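Local coordinates for telomerase reverse transcriptase (Takifugu rubripes, PDB 4LMO), which copies a template within its RNA component to add simple sequence repeats to chromosome ends, the part described here being its RNA-binding domain, at residues A[121-126]-A[147-152]. Residues are numbered along the deposited sequence; the frame is centred on the assembly and turned at random.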
loop_
_atom_site.group_PDB
_atom_site.type_symbol
_atom_site.label_atom_id
_atom_site.label_comp_id
_atom_site.label_asym_id
_atom_site.label_seq_id
_atom_site.Cartn_x
_atom_site.Cartn_y
_atom_site.Cartn_z
ATOM N N ARG A 121 -3.901 6.562 13.988
ATOM C CA ARG A 121 -5.144 6.293 13.259
ATOM C C ARG A 121 -4.855 5.788 11.850
ATOM O O ARG A 121 -5.520 4.877 11.359
ATOM C CB ARG A 121 -5.998 7.561 13.180
ATOM C CG ARG A 121 -6.600 7.978 14.504
ATOM C CD ARG A 121 -7.831 7.149 14.785
ATOM N NE ARG A 121 -7.960 6.826 16.197
ATOM C CZ ARG A 121 -8.903 6.041 16.702
ATOM N NH1 ARG A 121 -9.818 5.488 15.909
ATOM N NH2 ARG A 121 -8.930 5.810 18.009
ATOM N N VAL A 122 -3.864 6.397 11.205
ATOM C CA VAL A 122 -3.410 5.967 9.886
ATOM C C VAL A 122 -2.853 4.544 9.973
ATOM O O VAL A 122 -3.003 3.752 9.036
ATOM C CB VAL A 122 -2.376 6.949 9.292
ATOM C CG1 VAL A 122 -1.779 6.407 8.000
ATOM C CG2 VAL A 122 -3.022 8.306 9.048
ATOM N N TYR A 123 -2.237 4.217 11.107
ATOM C CA TYR A 123 -1.820 2.841 11.367
ATOM C C TYR A 123 -3.007 1.873 11.437
ATOM O O TYR A 123 -2.974 0.814 10.812
ATOM C CB TYR A 123 -0.961 2.729 12.633
ATOM C CG TYR A 123 -0.751 1.296 13.061
ATOM C CD1 TYR A 123 0.109 0.455 12.351
ATOM C CD2 TYR A 123 -1.437 0.768 14.154
ATOM C CE1 TYR A 123 0.292 -0.867 12.726
ATOM C CE2 TYR A 123 -1.264 -0.554 14.537
ATOM C CZ TYR A 123 -0.399 -1.367 13.820
ATOM O OH TYR A 123 -0.223 -2.677 14.200
ATOM N N LEU A 124 -4.039 2.227 12.202
ATOM C CA LEU A 124 -5.193 1.343 12.381
ATOM C C LEU A 124 -5.861 1.006 11.047
ATOM O O LEU A 124 -6.168 -0.157 10.778
ATOM C CB LEU A 124 -6.203 1.942 13.368
ATOM C CG LEU A 124 -5.765 2.084 14.830
ATOM C CD1 LEU A 124 -6.752 2.953 15.600
ATOM C CD2 LEU A 124 -5.591 0.729 15.505
ATOM N N PHE A 125 -6.067 2.026 10.215
ATOM C CA PHE A 125 -6.580 1.837 8.857
ATOM C C PHE A 125 -5.690 0.907 8.032
ATOM O O PHE A 125 -6.171 -0.062 7.447
ATOM C CB PHE A 125 -6.741 3.180 8.137
ATOM C CG PHE A 125 -6.883 3.052 6.643
ATOM C CD1 PHE A 125 -8.032 2.496 6.082
ATOM C CD2 PHE A 125 -5.863 3.477 5.796
ATOM C CE1 PHE A 125 -8.158 2.370 4.708
ATOM C CE2 PHE A 125 -5.987 3.358 4.422
ATOM C CZ PHE A 125 -7.138 2.807 3.877
ATOM N N VAL A 126 -4.397 1.213 7.991
ATOM C CA VAL A 126 -3.427 0.412 7.245
ATOM C C VAL A 126 -3.331 -1.012 7.801
ATOM O O VAL A 126 -3.167 -1.972 7.042
ATOM C CB VAL A 126 -2.050 1.120 7.189
ATOM C CG1 VAL A 126 -0.895 0.127 7.210
ATOM C CG2 VAL A 126 -1.974 2.024 5.968
ATOM N N LEU A 147 5.386 -9.055 14.260
ATOM C CA LEU A 147 6.641 -8.311 14.126
ATOM C C LEU A 147 6.548 -7.256 13.029
ATOM O O LEU A 147 7.047 -6.137 13.187
ATOM C CB LEU A 147 7.817 -9.247 13.831
ATOM C CG LEU A 147 8.739 -9.625 14.992
ATOM C CD1 LEU A 147 9.838 -10.547 14.494
ATOM C CD2 LEU A 147 9.342 -8.392 15.651
ATOM N N TYR A 148 5.905 -7.623 11.924
ATOM C CA TYR A 148 5.778 -6.732 10.785
ATOM C C TYR A 148 4.810 -5.588 11.076
ATOM O O TYR A 148 5.061 -4.449 10.682
ATOM C CB TYR A 148 5.354 -7.502 9.534
ATOM C CG TYR A 148 5.494 -6.691 8.270
ATOM C CD1 TYR A 148 6.720 -6.602 7.609
ATOM C CD2 TYR A 148 4.406 -5.995 7.743
ATOM C CE1 TYR A 148 6.853 -5.851 6.451
ATOM C CE2 TYR A 148 4.529 -5.243 6.586
ATOM C CZ TYR A 148 5.753 -5.174 5.946
ATOM O OH TYR A 148 5.876 -4.426 4.802
ATOM N N PHE A 149 3.715 -5.897 11.768
ATOM C CA PHE A 149 2.734 -4.886 12.169
ATOM C C PHE A 149 3.373 -3.844 13.086
ATOM O O PHE A 149 3.054 -2.656 13.005
ATOM C CB PHE A 149 1.533 -5.548 12.854
ATOM C CG PHE A 149 0.501 -6.100 11.899
ATOM C CD1 PHE A 149 0.824 -6.404 10.576
ATOM C CD2 PHE A 149 -0.798 -6.343 12.335
ATOM C CE1 PHE A 149 -0.129 -6.918 9.709
ATOM C CE2 PHE A 149 -1.754 -6.857 11.473
ATOM C CZ PHE A 149 -1.418 -7.146 10.159
ATOM N N ALA A 150 4.286 -4.300 13.945
ATOM C CA ALA A 150 5.047 -3.412 14.825
ATOM C C ALA A 150 6.020 -2.539 14.037
ATOM O O ALA A 150 6.286 -1.400 14.421
ATOM C CB ALA A 150 5.787 -4.217 15.882
ATOM N N ARG A 151 6.548 -3.082 12.940
ATOM C CA ARG A 151 7.476 -2.350 12.074
ATOM C C ARG A 151 6.762 -1.237 11.322
ATOM O O ARG A 151 7.316 -0.160 11.125
ATOM C CB ARG A 151 8.164 -3.292 11.082
ATOM C CG ARG A 151 8.998 -4.385 11.731
ATOM C CD ARG A 151 10.315 -3.855 12.269
ATOM N NE ARG A 151 10.803 -4.619 13.416
ATOM C CZ ARG A 151 11.332 -5.840 13.358
ATOM N NH1 ARG A 151 11.435 -6.487 12.201
ATOM N NH2 ARG A 151 11.753 -6.423 14.471
ATOM N N VAL A 152 5.529 -1.515 10.907
ATOM C CA VAL A 152 4.683 -0.530 10.242
ATOM C C VAL A 152 4.291 0.586 11.221
ATOM O O VAL A 152 4.345 1.768 10.871
ATOM C CB VAL A 152 3.442 -1.203 9.608
ATOM C CG1 VAL A 152 2.475 -0.171 9.046
ATOM C CG2 VAL A 152 3.877 -2.171 8.515
#
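The backbone carbonyl oxygen of F149 lies close to the phenol of Y123: the ring carbon CE1 of Y123 comes to 3.3 Å from O of F149, while OH of Y123 stands 3.5 Å from that same oxygen. The oxygen approaches the ring obliquely. OH of Y123 also lies against the start of the F149 side chain, 3.6 Å from its CB, and the two side chains meet at about a right angle. This reach across the interface depends on the first torsion of Y123, which sets CG anti to the backbone N (chi1 169°) and carries the ring out so that its hydroxyl end reaches F149.

Nearer the root of the ring, CD1 of Y123 is 4.1 Å from CG1 of V152, a methyl that sits at the ring edge, near its plane. That methyl is shared: V126, one turn after Y123 on helix 119-133, touches CG1 of V152 with its own CG1 at 3.8 Å. The two helices, 119-133 and 142-158, are neighbours in the helical core of the telomerase RNA-binding domain; their short segments run roughly antiparallel, at 144°, with axes 10.9 Å apart at closest approach. Helix 191-220 packs against both, touching V126 through V213 and Y148 through L208 and L209. The F149 side chain continues the interface along helix 119-133, against R127, L130 and L131.

Replacing Y123 with an alanine would probably open a gap beside the F149 carbonyl and deprive the V152 methyl of its aromatic neighbour, with V126 still touching it. The Y123 side chain further contacts R153 and L156, carrying its packing along helix 142-158 beyond V152.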